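Local coordinates for protein Lysine/ornithine decarboxylase (Selenomonas ruminantium, PDB 5GJO) that decarboxylates L-lysine and L-ornithine with similar efficiency, using pyridoxal 5'-phosphate as cofactor, to yield cadaverine and putrescine, at residues N4-E9 against A265-T270; I92-V97 against R113-D118. The protein carries 2 engineered substitutions. All coordinates share one frame; numbering follows the deposited sequence.

Interaction 1: N4-E9 against A265-T270; sequences NFRLSE and AVNLVT. With SO4 (sulfate ion), chain F; SO4 (sulfate ion), chain E.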
ATOM      1  N   ASN A   4       7.387   3.008 -26.584  1.00 19.34           N
ATOM      2  CA  ASN A   4       7.170   3.278 -25.186  1.00 16.84           C
ATOM      3  C   ASN A   4       8.104   4.400 -24.711  1.00 15.96           C
ATOM      4  O   ASN A   4       9.163   4.560 -25.294  1.00 14.10           O
ATOM      5  CB  ASN A   4       7.429   2.029 -24.359  1.00 19.86           C
ATOM      6  CG  ASN A   4       6.492   0.898 -24.705  1.00 22.44           C
ATOM      7  OD1 ASN A   4       5.376   1.110 -25.092  1.00 24.57           O
ATOM      8  ND2 ASN A   4       7.032  -0.307 -24.676  1.00 27.43           N
ATOM      9  N   PHE A   5       7.741   5.196 -23.697  1.00 12.98           N
ATOM     10  CA  PHE A   5       8.658   6.230 -23.233  1.00 12.65           C
ATOM     11  C   PHE A   5       9.767   5.526 -22.441  1.00 13.33           C
ATOM     12  O   PHE A   5       9.523   4.646 -21.555  1.00 12.73           O
ATOM     13  CB  PHE A   5       7.894   7.204 -22.323  1.00 14.29           C
ATOM     14  CG  PHE A   5       8.767   8.197 -21.645  1.00 14.04           C
ATOM     15  CD1 PHE A   5       9.517   9.061 -22.389  1.00 12.76           C
ATOM     16  CD2 PHE A   5       8.895   8.232 -20.226  1.00 12.56           C
ATOM     17  CE1 PHE A   5      10.341   9.997 -21.766  1.00 13.29           C
ATOM     18  CE2 PHE A   5       9.707   9.162 -19.617  1.00 12.75           C
ATOM     19  CZ  PHE A   5      10.419  10.049 -20.377  1.00 11.39           C
ATOM     20  N   ARG A   6      11.007   5.856 -22.762  1.00 13.10           N
ATOM     21  CA  ARG A   6      12.136   5.275 -22.077  1.00 13.26           C
ATOM     22  C   ARG A   6      13.238   6.291 -22.005  1.00 14.40           C
ATOM     23  O   ARG A   6      13.737   6.769 -23.059  1.00 11.37           O
ATOM     24  CB  ARG A   6      12.662   4.096 -22.894  1.00 16.59           C
ATOM     25  CG  ARG A   6      13.901   3.497 -22.238  1.00 20.24           C
ATOM     26  CD  ARG A   6      14.275   2.090 -22.769  1.00 25.21           C
ATOM     27  NE  ARG A   6      15.570   1.679 -22.186  1.00 27.36           N
ATOM     28  CZ  ARG A   6      16.082   0.452 -22.259  1.00 31.32           C
ATOM     29  NH1 ARG A   6      15.430  -0.487 -22.890  1.00 26.60           N
ATOM     30  NH2 ARG A   6      17.285   0.195 -21.702  1.00 32.72           N
ATOM     31  N   LEU A   7      13.728   6.530 -20.820  1.00 12.20           N
ATOM     32  CA  LEU A   7      14.864   7.371 -20.652  1.00 13.07           C
ATOM     33  C   LEU A   7      16.130   6.681 -21.143  1.00 13.73           C
ATOM     34  O   LEU A   7      16.328   5.520 -20.917  1.00 13.76           O
ATOM     35  CB  LEU A   7      15.048   7.728 -19.166  1.00 12.35           C
ATOM     36  CG  LEU A   7      13.932   8.594 -18.557  1.00 12.48           C
ATOM     37  CD1 LEU A   7      14.055   8.590 -17.078  1.00 12.82           C
ATOM     38  CD2 LEU A   7      13.843  10.004 -19.123  1.00 11.45           C
ATOM     39  N   SER A   8      17.038   7.445 -21.746  1.00 13.43           N
ATOM     40  CA  SER A   8      18.347   6.951 -22.048  1.00 14.64           C
ATOM     41  C   SER A   8      19.240   6.915 -20.826  1.00 14.38           C
ATOM     42  O   SER A   8      19.016   7.566 -19.878  1.00 14.37           O
ATOM     43  CB  SER A   8      19.022   7.816 -23.125  1.00 15.79           C
ATOM     44  OG  SER A   8      19.446   9.038 -22.576  1.00 14.85           O
ATOM     45  N   GLU A   9      20.319   6.164 -20.888  1.00 14.84           N
ATOM     46  CA  GLU A   9      21.311   6.131 -19.817  1.00 15.79           C
ATOM     47  C   GLU A   9      21.826   7.534 -19.491  1.00 15.43           C
ATOM     48  O   GLU A   9      21.910   7.899 -18.304  1.00 15.28           O
ATOM     49  CB  GLU A   9      22.501   5.218 -20.150  1.00 17.40           C
ATOM     50  CG  GLU A   9      23.473   5.116 -18.977  1.00 21.15           C
ATOM     51  CD  GLU A   9      24.623   4.121 -19.208  1.00 25.83           C
ATOM     52  OE1 GLU A   9      24.624   3.422 -20.238  1.00 27.85           O
ATOM     53  OE2 GLU A   9      25.479   4.069 -18.326  1.00 32.12           O
ATOM     54  N   ALA A 265       3.989   5.675 -20.340  1.00 11.02           N
ATOM     55  CA  ALA A 265       4.446   7.038 -20.341  1.00 12.38           C
ATOM     56  C   ALA A 265       5.305   7.442 -19.151  1.00 12.76           C
ATOM     57  O   ALA A 265       5.599   8.619 -19.004  1.00 12.54           O
ATOM     58  CB  ALA A 265       3.267   7.969 -20.448  1.00 13.82           C
ATOM     59  N   VAL A 266       5.630   6.526 -18.233  1.00 12.03           N
ATOM     60  CA  VAL A 266       6.276   6.831 -16.974  1.00 11.24           C
ATOM     61  C   VAL A 266       7.423   5.836 -16.723  1.00 11.92           C
ATOM     62  O   VAL A 266       7.252   4.614 -17.011  1.00 11.33           O
ATOM     63  CB  VAL A 266       5.272   6.827 -15.820  1.00 12.69           C
ATOM     64  CG1 VAL A 266       5.952   7.225 -14.522  1.00 13.08           C
ATOM     65  CG2 VAL A 266       4.078   7.706 -16.105  1.00 13.51           C
ATOM     66  N   ASN A 267       8.562   6.322 -16.249  1.00 11.95           N
ATOM     67  CA  ASN A 267       9.695   5.492 -15.862  1.00 11.57           C
ATOM     68  C   ASN A 267      10.021   5.809 -14.401  1.00 11.37           C
ATOM     69  O   ASN A 267       9.797   6.891 -13.959  1.00 11.34           O
ATOM     70  CB  ASN A 267      10.966   5.786 -16.671  1.00 12.34           C
ATOM     71  CG  ASN A 267      10.900   5.360 -18.132  1.00 12.38           C
ATOM     72  OD1 ASN A 267      11.862   5.533 -18.859  1.00 10.70           O
ATOM     73  ND2 ASN A 267       9.778   4.815 -18.555  1.00 11.07           N
ATOM     74  N   LEU A 268      10.534   4.828 -13.679  1.00 10.13           N
ATOM     75  CA  LEU A 268      11.112   5.012 -12.359  1.00 10.68           C
ATOM     76  C   LEU A 268      12.597   5.012 -12.402  1.00 10.72           C
ATOM     77  O   LEU A 268      13.244   4.092 -13.041  1.00 11.59           O
ATOM     78  CB  LEU A 268      10.701   3.891 -11.409  1.00 11.55           C
ATOM     79  CG  LEU A 268      11.329   3.879 -10.039  1.00 13.57           C
ATOM     80  CD1 LEU A 268      10.782   5.004  -9.166  1.00 14.66           C
ATOM     81  CD2 LEU A 268      10.945   2.520  -9.428  1.00 13.73           C
ATOM     82  N   VAL A 269      13.202   5.972 -11.722  1.00 10.51           N
ATOM     83  CA  VAL A 269      14.672   6.019 -11.529  1.00 10.79           C
ATOM     84  C   VAL A 269      14.975   5.821 -10.043  1.00 11.72           C
ATOM     85  O   VAL A 269      14.467   6.575  -9.180  1.00 12.41           O
ATOM     86  CB  VAL A 269      15.298   7.346 -11.974  1.00 11.91           C
ATOM     87  CG1 VAL A 269      16.812   7.279 -11.863  1.00 13.14           C
ATOM     88  CG2 VAL A 269      14.911   7.651 -13.454  1.00 12.57           C
ATOM     89  N   THR A 270      15.744   4.809  -9.766  1.00 11.37           N
ATOM     90  CA  THR A 270      16.066   4.408  -8.399  1.00 12.05           C
ATOM     91  C   THR A 270      17.538   4.111  -8.278  1.00 12.91           C
ATOM     92  O   THR A 270      18.152   3.572  -9.228  1.00 15.71           O
ATOM     93  CB  THR A 270      15.108   3.321  -7.907  1.00 12.66           C
ATOM     94  OG1 THR A 270      15.481   2.901  -6.595  1.00 12.75           O
ATOM     95  CG2 THR A 270      15.145   2.111  -8.786  1.00 14.94           C
TER
HETATM   96  S   SO4 F 404      20.673   3.948 -23.846  1.00 49.48           S
HETATM   97  O1  SO4 F 404      20.399   4.637 -25.096  1.00 55.04           O
HETATM   98  O2  SO4 F 404      19.451   3.608 -23.144  1.00 50.40           O
HETATM   99  O3  SO4 F 404      21.525   4.741 -23.013  1.00 52.99           O
HETATM  100  O4  SO4 F 404      21.349   2.702 -24.206  1.00 61.53           O
HETATM  101  S   SO4 E 403      17.672  -3.874 -21.836  1.00 63.96           S
HETATM  102  O1  SO4 E 403      16.858  -3.280 -22.938  1.00 54.67           O
HETATM  103  O2  SO4 E 403      16.996  -5.096 -21.345  1.00 68.81           O
HETATM  104  O3  SO4 E 403      19.005  -4.115 -22.445  1.00 66.39           O
HETATM  105  O4  SO4 E 403      17.963  -3.017 -20.653  1.00 61.28           O
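Phe5 to Leu7 lie alongside the start of strand 266-276, part of the mixed β-sheet that accompanies the barrel in decarboxylases of this fold-type III family. Phe5 brings CD2 of its ring to 3.5 Å from Ala265 O, while its own carbonyl is taken by the side chain of Asn267. That bond, Asn267 ND2 to Phe5 O, is 3.0 Å long, and the donor stands above the carbonyl plane of Phe5. The second N-H of the amide turns back to Val266 O, also at 3.0 Å, and both acceptors lie close to the plane of the amide, which fixes its rotation. Arg6 packs its CA 3.2 Å from Asn267 OD1 and then points outward, its chain extended from CG to NE, to give NH1 to O1 of a sulfate ion. Leu7 N completes the grip with a 2.9 Å bond to Asn267 OD1, meeting it nearly along the C=O axis (165°). One side-chain amide thus binds a carbonyl and an N-H two residues apart, tying the irregular N-terminal segment to a strand whose own backbone is paired with strand 23-26. An alanine at Asn267 would probably leave Phe5 O and Leu7 N without these mates and let the N-terminal segment shift on the sheet. Beyond the amide, the Leu7 side chain crosses that of Val269 at about a right angle, with CD1 3.8 Å from CG2, beside Val12 and Leu15 of helix 9-18. Where Ser8 N-caps that helix, Glu9 N donates to O3 of a second sulfate, 2.8 Å away.

Interaction 2: I92-V97 against R113-D118; sequences IYANPV and RFTFDD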
ATOM      1  N   ILE A  92     -17.884  10.882 -14.635  1.00 15.49           N
ATOM      2  CA  ILE A  92     -18.761   9.773 -14.255  1.00 14.36           C
ATOM      3  C   ILE A  92     -18.289   9.221 -12.941  1.00 15.22           C
ATOM      4  O   ILE A  92     -17.111   8.938 -12.754  1.00 14.43           O
ATOM      5  CB  ILE A  92     -18.878   8.686 -15.330  1.00 13.94           C
ATOM      6  CG1 ILE A  92     -19.953   7.664 -14.893  1.00 13.70           C
ATOM      7  CG2 ILE A  92     -17.596   8.038 -15.673  1.00 15.09           C
ATOM      8  CD1 ILE A  92     -20.291   6.630 -15.940  1.00 15.53           C
ATOM      9  N   TYR A  93     -19.184   9.139 -11.973  1.00 14.84           N
ATOM     10  CA  TYR A  93     -18.840   8.527 -10.698  1.00 14.02           C
ATOM     11  C   TYR A  93     -19.170   7.042 -10.864  1.00 16.83           C
ATOM     12  O   TYR A  93     -20.278   6.606 -10.612  1.00 15.83           O
ATOM     13  CB  TYR A  93     -19.615   9.204  -9.563  1.00 15.92           C
ATOM     14  CG  TYR A  93     -19.313   8.792  -8.136  1.00 14.91           C
ATOM     15  CD1 TYR A  93     -18.224   8.012  -7.812  1.00 16.18           C
ATOM     16  CD2 TYR A  93     -20.126   9.203  -7.111  1.00 15.31           C
ATOM     17  CE1 TYR A  93     -17.968   7.651  -6.508  1.00 13.87           C
ATOM     18  CE2 TYR A  93     -19.893   8.837  -5.810  1.00 15.65           C
ATOM     19  CZ  TYR A  93     -18.807   8.065  -5.508  1.00 16.63           C
ATOM     20  OH  TYR A  93     -18.588   7.734  -4.217  1.00 18.41           O
ATOM     21  N   ALA A  94     -18.180   6.298 -11.339  1.00 15.10           N
ATOM     22  CA  ALA A  94     -18.357   4.891 -11.709  1.00 14.60           C
ATOM     23  C   ALA A  94     -17.916   3.879 -10.651  1.00 15.19           C
ATOM     24  O   ALA A  94     -17.636   2.703 -10.990  1.00 19.21           O
ATOM     25  CB  ALA A  94     -17.614   4.617 -12.976  1.00 15.25           C
ATOM     26  N   ASN A  95     -17.875   4.284  -9.429  1.00 15.23           N
ATOM     27  CA  ASN A  95     -17.803   3.316  -8.335  1.00 14.90           C
ATOM     28  C   ASN A  95     -19.234   2.850  -8.103  1.00 15.87           C
ATOM     29  O   ASN A  95     -20.098   3.689  -7.728  1.00 15.54           O
ATOM     30  CB  ASN A  95     -17.249   3.954  -7.155  1.00 16.40           C
ATOM     31  CG  ASN A  95     -16.848   2.966  -6.073  1.00 17.98           C
ATOM     32  OD1 ASN A  95     -17.491   1.917  -5.893  1.00 18.26           O
ATOM     33  ND2 ASN A  95     -15.711   3.263  -5.392  1.00 16.21           N
ATOM     34  N   PRO A  96     -19.490   1.559  -8.343  1.00 14.74           N
ATOM     35  CA  PRO A  96     -20.874   1.113  -8.184  1.00 15.39           C
ATOM     36  C   PRO A  96     -21.391   1.241  -6.760  1.00 15.78           C
ATOM     37  O   PRO A  96     -22.619   1.211  -6.636  1.00 17.39           O
ATOM     38  CB  PRO A  96     -20.828  -0.381  -8.610  1.00 15.37           C
ATOM     39  CG  PRO A  96     -19.594  -0.501  -9.402  1.00 16.85           C
ATOM     40  CD  PRO A  96     -18.630   0.463  -8.777  1.00 15.63           C
ATOM     41  N   VAL A  97     -20.548   1.267  -5.735  1.00 14.52           N
ATOM     42  CA  VAL A  97     -20.983   1.346  -4.374  1.00 16.38           C
ATOM     43  C   VAL A  97     -20.426   2.569  -3.771  1.00 17.52           C
ATOM     44  O   VAL A  97     -19.316   2.584  -3.292  1.00 16.50           O
ATOM     45  CB  VAL A  97     -20.673   0.094  -3.552  1.00 16.89           C
ATOM     46  CG1 VAL A  97     -21.267   0.242  -2.124  1.00 18.28           C
ATOM     47  CG2 VAL A  97     -21.218  -1.135  -4.264  1.00 18.15           C
ATOM     48  N   ARG A 113     -23.735  11.572 -13.392  1.00 22.52           N
ATOM     49  CA  ARG A 113     -23.673  10.371 -14.272  1.00 19.10           C
ATOM     50  C   ARG A 113     -23.046   9.366 -13.318  1.00 17.75           C
ATOM     51  O   ARG A 113     -21.933   9.645 -12.773  1.00 16.45           O
ATOM     52  CB  ARG A 113     -22.818  10.665 -15.468  1.00 18.80           C
ATOM     53  CG  ARG A 113     -22.711   9.543 -16.439  1.00 19.33           C
ATOM     54  CD  ARG A 113     -21.892  10.018 -17.614  1.00 23.68           C
ATOM     55  NE  ARG A 113     -21.824   9.085 -18.696  1.00 21.95           N
ATOM     56  CZ  ARG A 113     -22.540   9.138 -19.828  1.00 25.07           C
ATOM     57  NH1 ARG A 113     -23.460  10.063 -20.012  1.00 23.45           N
ATOM     58  NH2 ARG A 113     -22.353   8.240 -20.778  1.00 23.28           N
ATOM     59  N   PHE A 114     -23.749   8.270 -13.084  1.00 16.56           N
ATOM     60  CA  PHE A 114     -23.409   7.273 -12.084  1.00 17.64           C
ATOM     61  C   PHE A 114     -23.502   5.898 -12.724  1.00 14.40           C
ATOM     62  O   PHE A 114     -24.236   5.723 -13.647  1.00 14.28           O
ATOM     63  CB  PHE A 114     -24.437   7.273 -10.946  1.00 18.91           C
ATOM     64  CG  PHE A 114     -24.458   8.512 -10.088  1.00 21.99           C
ATOM     65  CD1 PHE A 114     -23.357   9.291  -9.926  1.00 23.44           C
ATOM     66  CD2 PHE A 114     -25.604   8.846  -9.398  1.00 25.07           C
ATOM     67  CE1 PHE A 114     -23.383  10.402  -9.132  1.00 24.61           C
ATOM     68  CE2 PHE A 114     -25.645   9.951  -8.597  1.00 27.78           C
ATOM     69  CZ  PHE A 114     -24.524  10.736  -8.470  1.00 29.65           C
ATOM     70  N   THR A 115     -22.739   4.953 -12.205  1.00 15.41           N
ATOM     71  CA  THR A 115     -23.014   3.493 -12.408  1.00 14.22           C
ATOM     72  C   THR A 115     -23.524   2.860 -11.170  1.00 13.65           C
ATOM     73  O   THR A 115     -23.331   3.338 -10.090  1.00 15.67           O
ATOM     74  CB  THR A 115     -21.792   2.699 -13.001  1.00 15.15           C
ATOM     75  OG1 THR A 115     -20.823   2.582 -11.988  1.00 16.15           O
ATOM     76  CG2 THR A 115     -21.179   3.454 -14.163  1.00 14.23           C
ATOM     77  N   PHE A 116     -24.214   1.741 -11.352  1.00 14.43           N
ATOM     78  CA  PHE A 116     -24.652   0.913 -10.251  1.00 14.58           C
ATOM     79  C   PHE A 116     -24.871  -0.540 -10.682  1.00 12.68           C
ATOM     80  O   PHE A 116     -25.037  -0.823 -11.832  1.00 15.12           O
ATOM     81  CB  PHE A 116     -25.905   1.485  -9.593  1.00 15.92           C
ATOM     82  CG  PHE A 116     -27.157   1.287 -10.385  1.00 15.84           C
ATOM     83  CD1 PHE A 116     -27.292   1.829 -11.639  1.00 15.51           C
ATOM     84  CD2 PHE A 116     -28.215   0.571  -9.859  1.00 15.50           C
ATOM     85  CE1 PHE A 116     -28.457   1.659 -12.356  1.00 17.38           C
ATOM     86  CE2 PHE A 116     -29.367   0.387 -10.572  1.00 15.32           C
ATOM     87  CZ  PHE A 116     -29.489   0.924 -11.818  1.00 17.09           C
ATOM     88  N   ASP A 117     -24.815  -1.442  -9.719  1.00 13.44           N
ATOM     89  CA  ASP A 117     -25.036  -2.851  -9.986  1.00 15.02           C
ATOM     90  C   ASP A 117     -25.914  -3.558  -8.959  1.00 16.26           C
ATOM     91  O   ASP A 117     -25.964  -4.755  -8.943  1.00 17.03           O
ATOM     92  CB  ASP A 117     -23.708  -3.599 -10.176  1.00 17.99           C
ATOM     93  CG  ASP A 117     -22.839  -3.599  -8.932  1.00 17.54           C
ATOM     94  OD1 ASP A 117     -23.343  -3.361  -7.840  1.00 18.52           O
ATOM     95  OD2 ASP A 117     -21.641  -3.855  -9.064  1.00 17.25           O
ATOM     96  N   ASP A 118     -26.562  -2.806  -8.087  1.00 15.87           N
ATOM     97  CA  ASP A 118     -27.351  -3.418  -7.014  1.00 17.37           C
ATOM     98  C   ASP A 118     -28.609  -2.633  -6.668  1.00 18.24           C
ATOM     99  O   ASP A 118     -28.602  -1.428  -6.745  1.00 17.22           O
ATOM    100  CB  ASP A 118     -26.505  -3.563  -5.761  1.00 16.06           C
ATOM    101  CG  ASP A 118     -27.072  -4.570  -4.800  1.00 19.74           C
ATOM    102  OD1 ASP A 118     -26.729  -5.754  -4.943  1.00 21.40           O
ATOM    103  OD2 ASP A 118     -27.858  -4.181  -3.930  1.00 19.20           O
TER
HETATM  104  O   HOH W   1     -18.606   0.847 -12.765  1.00 16.75           O
HETATM  105  O   HOH W   2     -24.392  -0.903  -6.935  1.00 16.31           O
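Ile92 and Arg113 open the tightly packed end of this contact, where two parallel strands meet. The Arg113 chain runs extended from CG to NE, its CG 3.7 Å from Ile92 CG1, and its guanidinium goes on to a salt bridge with Asp214 and a cation-pi contact with Trp254. Ile92 is extended, with CD1 anti to CA (chi2 173°), which rests CD1 on Thr115 CG2 at 3.7 Å, the two side chains crossing at about a right angle. The backbones are bridged once, at Tyr93 and Phe114: Tyr93 N donates to Arg113 O at 2.9 Å, whereas the return bond from Thr115 N to Tyr93 O is weak. Phe114 starts away from the partner strand but bends back, setting CD1 against Tyr93 CB (3.8 Å) and CE1 near the edge of the tyrosine ring.

Past Ala94 the strand pairing gives way to water. One molecule donates to Ala94 O at 2.7 Å and also bonds Thr115 OG1. A second donates to Pro96 O (2.8 Å) and to Asp117 OD1, and accepts from Asp117 N, so three polar atoms of the two segments are joined through it. Direct contact here is apolar against polar: Pro96 CB lies 3.6 Å from Asp117 OD2. The carboxylate is itself well engaged, with OD2 taking Gly154 N and OD1 paired with Lys276 of the second subunit. Asn95 closes an Asx turn by accepting Val97 N on OD1, and its ND2 donates to Ala73 O of the same chain and to Pro322 O of the second subunit.

Ala94 touches the bound pyridoxal phosphate; the whole is a β-α-β unit, crossing through helix 100-109, whose two strands close the eight-stranded parallel TIM barrel around its cofactor pocket.

How the interactions relate
Both contacts are largely buried, yet they lie on opposite sides of the chain's centre, with centres about 35 Å apart and no shared element. Interaction 2 is nested in sequence within the long loop that interaction 1 closes. Interaction 1 joins the N-terminal segment to the mixed sheet, away from the annotated sites, and its hydrogen bonds come from a single side-chain amide that binds the backbone of the segment; the second subunit does not touch it. Interaction 2 belongs to the parallel barrel, pairs strand to strand through backbone bonds, and uses water where the strands part. It borders the cofactor and the subunit interface, whereas the polar outer edge of interaction 1 meets sulfate ions, probably from the crystallisation liquor.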